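Local atomic coordinates of cytochrome c552 (Thermochromatium tepidum, PDB entry 5ZE8), a protein that probably carries electrons at low potential through five covalently bound c-type hemes in a thermophilic purple sulfur photosynthetic bacterium. Residues A[236-241]-A[352-357]; A[323-328]-A[386-391]. All coordinates share one frame; numbering follows the deposited sequence. Where two conformers were deposited one is given.

How the contacts relate
The four segments come along the chain in the order 236-241, 323-328, 352-357, 386-391, so the two contacts interleave. Their centres lie 29 Å apart. Contact 1 joins a short strand near a heme c to strand 351-357 of the six-stranded antiparallel sheet, and contact 2 packs strand 320-328 of that sheet against strand 383-391 of a second, three-stranded one. Strands 351-357 and 320-328 are hydrogen-bonded neighbours, and Phe352 CE1 comes within 4.3 Å of Leu323 N. The same sheet therefore meets the heme-bearing part at one place and the three-stranded sheet at another.

Contact 1: residues A[236-241]-A[352-357]; sequences QGVPLC and FAYGLA
Tyr354 and Leu356, on strand 351-357, meet Val238, Pro239 and Leu240 at the junction between the six-stranded sheet and the heme-bearing part of the protein. Leu240 belongs to a classic beta bulge, in which it and Cys241 both face Arg232, and its side chain lies about 7 Å from a heme c. The polar link is one hydrogen bond, donated by Tyr354 OH to Pro239 O over 2.7 Å. That oxygen lies in the plane of the phenol, at the ring edge. At the carbonyl, the C=O...O angle is 143° and the donor is tilted 20° from the carbonyl plane. With CG opposite the backbone N (chi1 180°), the ring extends across to the proline carbonyl. Beside this bond, the methyl Leu356 CD2 serves as a common apolar point. It approaches Val238 CG1 to 3.5 Å, the two side chains lying alongside each other and pointing opposite ways. The Leu240 side chain crosses that of Leu356 at about a right angle, its CD2 3.9 Å from the same Leu356 CD2. Outside the two segments, Pro366 touches both Leu240 and Leu356, while Pro372 packs on Val238 and Tyr354. Chemically, a single directional bond thus takes up the phenol hydroxyl and a backbone carbonyl, while methyl packing lies beside it, with Leu356 CD2 3.6 Å from the accepting Pro239 O, and all but Pro239 of the touching residues are buried.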
loop_
_atom_site.group_PDB
_atom_site.type_symbol
_atom_site.label_atom_id
_atom_site.label_comp_id
_atom_site.label_asym_id
_atom_site.label_seq_id
_atom_site.Cartn_x
_atom_site.Cartn_y
_atom_site.Cartn_z
ATOM N N GLN A 236 -15.539 9.843 12.471
ATOM C CA GLN A 236 -15.263 10.446 13.760
ATOM C C GLN A 236 -13.835 10.909 13.867
ATOM O O GLN A 236 -13.392 11.206 14.984
ATOM C CB GLN A 236 -15.608 9.437 14.870
ATOM C CG GLN A 236 -17.068 8.944 14.942
ATOM C CD GLN A 236 -17.539 8.077 13.795
ATOM O OE1 GLN A 236 -18.430 8.453 13.046
ATOM N NE2 GLN A 236 -16.925 6.923 13.625
ATOM N N GLY A 237 -13.079 10.971 12.736
ATOM C CA GLY A 237 -11.713 11.520 12.739
ATOM C C GLY A 237 -10.653 10.524 13.160
ATOM O O GLY A 237 -9.508 10.898 13.387
ATOM N N VAL A 238 -11.014 9.252 13.292
ATOM C CA VAL A 238 -10.032 8.309 13.777
ATOM C C VAL A 238 -9.202 7.847 12.588
ATOM O O VAL A 238 -9.788 7.484 11.552
ATOM C CB VAL A 238 -10.675 7.105 14.398
ATOM C CG1 VAL A 238 -9.583 6.237 14.989
ATOM C CG2 VAL A 238 -11.583 7.569 15.533
ATOM N N PRO A 239 -7.852 7.841 12.720
ATOM C CA PRO A 239 -7.164 7.371 11.542
ATOM C C PRO A 239 -7.436 5.902 11.233
ATOM O O PRO A 239 -7.438 5.032 12.140
ATOM C CB PRO A 239 -5.665 7.555 11.901
ATOM C CG PRO A 239 -5.654 8.555 12.962
ATOM C CD PRO A 239 -6.936 8.406 13.735
ATOM N N LEU A 240 -7.610 5.613 9.953
ATOM C CA LEU A 240 -7.671 4.235 9.444
ATOM C C LEU A 240 -6.315 3.876 8.824
ATOM O O LEU A 240 -5.661 2.869 9.160
ATOM C CB LEU A 240 -8.784 4.108 8.379
ATOM C CG LEU A 240 -10.181 4.428 8.880
ATOM C CD1 LEU A 240 -11.079 4.650 7.677
ATOM C CD2 LEU A 240 -10.664 3.243 9.708
ATOM N N CYS A 241 -5.849 4.759 7.940
ATOM C CA CYS A 241 -4.511 4.659 7.235
ATOM C C CYS A 241 -3.726 5.891 7.649
ATOM O O CYS A 241 -4.276 7.000 7.700
ATOM C CB CYS A 241 -4.613 4.686 5.685
ATOM S SG CYS A 241 -3.161 5.496 4.845
ATOM N N PHE A 352 1.086 -8.015 15.690
ATOM C CA PHE A 352 1.540 -6.695 15.323
ATOM C C PHE A 352 0.455 -6.115 14.426
ATOM O O PHE A 352 0.281 -6.461 13.233
ATOM C CB PHE A 352 2.834 -6.827 14.513
ATOM C CG PHE A 352 3.961 -7.495 15.257
ATOM C CD1 PHE A 352 4.052 -8.861 15.287
ATOM C CD2 PHE A 352 4.871 -6.756 15.953
ATOM C CE1 PHE A 352 5.082 -9.509 15.965
ATOM C CE2 PHE A 352 5.921 -7.398 16.652
ATOM C CZ PHE A 352 5.999 -8.738 16.643
ATOM N N ALA A 353 -0.333 -5.258 15.012
ATOM C CA ALA A 353 -1.621 -4.819 14.387
ATOM C C ALA A 353 -2.112 -3.510 15.015
ATOM O O ALA A 353 -1.686 -3.116 16.101
ATOM C CB ALA A 353 -2.698 -5.852 14.539
ATOM N N TYR A 354 -3.011 -2.880 14.306
ATOM C CA TYR A 354 -3.727 -1.667 14.728
ATOM C C TYR A 354 -5.176 -2.034 14.962
ATOM O O TYR A 354 -5.752 -2.842 14.232
ATOM C CB TYR A 354 -3.611 -0.643 13.616
ATOM C CG TYR A 354 -4.315 0.686 13.888
ATOM C CD1 TYR A 354 -4.030 1.434 15.013
ATOM C CD2 TYR A 354 -5.236 1.212 12.958
ATOM C CE1 TYR A 354 -4.694 2.660 15.228
ATOM C CE2 TYR A 354 -5.880 2.399 13.168
ATOM C CZ TYR A 354 -5.617 3.115 14.280
ATOM O OH TYR A 354 -6.272 4.327 14.489
ATOM N N GLY A 355 -5.794 -1.491 15.993
ATOM C CA GLY A 355 -7.245 -1.653 16.148
ATOM C C GLY A 355 -7.828 -0.256 16.391
ATOM O O GLY A 355 -7.063 0.739 16.703
ATOM N N LEU A 356 -9.156 -0.204 16.229
ATOM C CA LEU A 356 -9.913 0.989 16.613
ATOM C C LEU A 356 -10.868 0.628 17.742
ATOM O O LEU A 356 -11.181 -0.570 17.990
ATOM C CB LEU A 356 -10.671 1.533 15.431
ATOM C CG LEU A 356 -9.773 1.723 14.189
ATOM C CD1 LEU A 356 -10.028 0.654 13.169
ATOM C CD2 LEU A 356 -10.053 3.054 13.596
ATOM N N ALA A 357 -11.324 1.670 18.413
ATOM C CA ALA A 357 -12.050 1.472 19.647
ATOM C C ALA A 357 -13.197 2.423 19.774
ATOM O O ALA A 357 -13.286 3.401 19.040
ATOM C CB ALA A 357 -11.087 1.657 20.803
#

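Contact 2: residues A[323-328]-A[386-391]; sequences LKLTAY and LNYEIP
Tyr388 lies between the two sheets and packs against Leu325 and Leu323 on strand 320-328. Its CB already meets a methyl, Leu325 CD2, at 4.0 Å. One bond further, CG is 3.8 Å from that same Leu325 CD2. The approach is tightest at CD2 of the ring, 3.5 Å from Leu325 CD2, the leucine running alongside the tyrosine, pointing the other way. At Tyr388 CE2 a second methyl joins the first: Leu323 CD2 is 4.1 Å away, with Leu325 CD2 still as near. The hydroxyl, still 4.0 Å from Leu323 CD2, finds its polar partner elsewhere, in a hydrogen bond with Asp347 OD2. With chi1 at -69°, CG is turned opposite the carbonyl carbon, which sends the ring across the gap, leaning back toward the start of its strand, so that its far end meets Leu323. Two residues on, Ile390 CG2 rests 3.8 Å from Ala327 CB, extending the apolar row. No hydrogen bond joins the strands: the axes of segments 323-328 and 386-391 come no closer than 9.0 Å and run the same way, crossing at -23°, consistent with face-to-face packing of two sheets, as in an aligned beta sandwich. Strand 320-328 sits inside its sheet, flanked by strands 334-337, 351-357 and 397-405; Trp336 and Val398 also reach Ile390. Strand 383-391 is an outer strand of the three-stranded sheet, paired with strand 297-306, whose Ala300 backs Ile390.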
loop_
_atom_site.group_PDB
_atom_site.type_symbol
_atom_site.label_atom_id
_atom_site.label_comp_id
_atom_site.label_asym_id
_atom_site.label_seq_id
_atom_site.Cartn_x
_atom_site.Cartn_y
_atom_site.Cartn_z
ATOM N N LEU A 323 3.990 -13.526 14.954
ATOM C CA LEU A 323 5.152 -14.352 15.168
ATOM C C LEU A 323 4.686 -15.707 15.689
ATOM O O LEU A 323 3.940 -15.756 16.614
ATOM C CB LEU A 323 6.073 -13.736 16.186
ATOM C CG LEU A 323 7.110 -14.678 16.790
ATOM C CD1 LEU A 323 8.164 -15.056 15.701
ATOM C CD2 LEU A 323 7.779 -13.998 17.908
ATOM N N LYS A 324 5.134 -16.786 15.074
ATOM C CA LYS A 324 5.022 -18.132 15.649
ATOM C C LYS A 324 6.418 -18.619 16.018
ATOM O O LYS A 324 7.257 -18.695 15.172
ATOM C CB LYS A 324 4.428 -19.063 14.659
ATOM C CG LYS A 324 3.022 -18.739 14.291
ATOM C CD LYS A 324 2.015 -19.132 15.390
ATOM C CE LYS A 324 1.766 -20.633 15.519
ATOM N NZ LYS A 324 1.245 -21.241 14.299
ATOM N N LEU A 325 6.596 -18.998 17.257
ATOM C CA LEU A 325 7.836 -19.526 17.765
ATOM C C LEU A 325 7.532 -20.895 18.365
ATOM O O LEU A 325 6.664 -21.042 19.222
ATOM C CB LEU A 325 8.494 -18.658 18.832
ATOM C CG LEU A 325 9.881 -18.960 19.386
ATOM C CD1 LEU A 325 10.863 -18.797 18.213
ATOM C CD2 LEU A 325 10.235 -18.034 20.542
ATOM N N THR A 326 8.280 -21.884 17.893
ATOM C CA THR A 326 7.901 -23.286 18.184
ATOM C C THR A 326 9.183 -24.046 18.514
ATOM O O THR A 326 10.152 -23.907 17.854
ATOM C CB THR A 326 7.180 -23.947 17.015
ATOM O OG1 THR A 326 6.065 -23.161 16.522
ATOM C CG2 THR A 326 6.631 -25.343 17.373
ATOM N N ALA A 327 9.119 -24.931 19.528
ATOM C CA ALA A 327 10.245 -25.786 19.899
ATOM C C ALA A 327 9.852 -27.225 19.627
ATOM O O ALA A 327 8.708 -27.640 19.880
ATOM C CB ALA A 327 10.613 -25.649 21.334
ATOM N N TYR A 328 10.759 -27.954 19.010
ATOM C CA TYR A 328 10.467 -29.345 18.545
ATOM C C TYR A 328 11.485 -30.329 19.171
ATOM O O TYR A 328 12.637 -29.932 19.388
ATOM C CB TYR A 328 10.642 -29.477 17.028
ATOM C CG TYR A 328 9.716 -28.571 16.243
ATOM C CD1 TYR A 328 10.107 -27.262 15.936
ATOM C CD2 TYR A 328 8.470 -29.002 15.799
ATOM C CE1 TYR A 328 9.241 -26.433 15.207
ATOM C CE2 TYR A 328 7.623 -28.183 15.052
ATOM C CZ TYR A 328 8.043 -26.914 14.773
ATOM O OH TYR A 328 7.174 -26.131 14.014
ATOM N N LEU A 386 11.675 -9.671 21.434
ATOM C CA LEU A 386 10.748 -10.459 22.238
ATOM C C LEU A 386 11.467 -11.645 22.837
ATOM O O LEU A 386 12.081 -12.430 22.105
ATOM C CB LEU A 386 9.555 -10.956 21.410
ATOM C CG LEU A 386 8.647 -9.907 20.760
ATOM C CD1 LEU A 386 7.459 -10.602 20.110
ATOM C CD2 LEU A 386 8.158 -8.854 21.749
ATOM N N ASN A 387 11.306 -11.792 24.155
ATOM C CA ASN A 387 11.941 -12.827 24.955
ATOM C C ASN A 387 10.995 -13.906 25.352
ATOM O O ASN A 387 9.879 -13.664 25.841
ATOM C CB ASN A 387 12.565 -12.214 26.195
ATOM C CG ASN A 387 13.558 -11.132 25.846
ATOM O OD1 ASN A 387 14.650 -11.427 25.369
ATOM N ND2 ASN A 387 13.170 -9.858 26.050
ATOM N N TYR A 388 11.453 -15.134 25.142
ATOM C CA TYR A 388 10.694 -16.259 25.615
ATOM C C TYR A 388 11.517 -17.213 26.465
ATOM O O TYR A 388 12.724 -17.309 26.283
ATOM C CB TYR A 388 10.149 -16.991 24.407
ATOM C CG TYR A 388 9.084 -16.207 23.687
ATOM C CD1 TYR A 388 7.753 -16.307 24.034
ATOM C CD2 TYR A 388 9.403 -15.389 22.606
ATOM C CE1 TYR A 388 6.758 -15.616 23.274
ATOM C CE2 TYR A 388 8.449 -14.685 21.921
ATOM C CZ TYR A 388 7.135 -14.772 22.247
ATOM O OH TYR A 388 6.140 -14.027 21.562
ATOM N N GLU A 389 10.848 -17.897 27.395
ATOM C CA GLU A 389 11.485 -18.922 28.233
ATOM C C GLU A 389 10.842 -20.275 27.926
ATOM O O GLU A 389 9.670 -20.514 28.189
ATOM C CB GLU A 389 11.352 -18.519 29.680
ATOM C CG GLU A 389 12.068 -17.203 30.021
ATOM C CD GLU A 389 13.517 -17.353 30.444
ATOM O OE1 GLU A 389 14.033 -16.414 31.083
ATOM O OE2 GLU A 389 14.154 -18.409 30.200
ATOM N N ILE A 390 11.612 -21.103 27.281
ATOM C CA ILE A 390 11.120 -22.368 26.726
ATOM C C ILE A 390 11.657 -23.532 27.623
ATOM O O ILE A 390 12.850 -23.682 27.760
ATOM C CB ILE A 390 11.592 -22.628 25.263
ATOM C CG1 ILE A 390 11.088 -21.480 24.322
ATOM C CG2 ILE A 390 11.014 -23.957 24.764
ATOM C CD1 ILE A 390 11.616 -21.597 22.933
ATOM N N PRO A 391 10.759 -24.396 28.109
ATOM C CA PRO A 391 11.276 -25.574 28.838
ATOM C C PRO A 391 12.238 -26.376 27.938
ATOM O O PRO A 391 11.937 -26.655 26.733
ATOM C CB PRO A 391 9.999 -26.357 29.185
ATOM C CG PRO A 391 8.879 -25.383 29.010
ATOM C CD PRO A 391 9.281 -24.380 28.013
#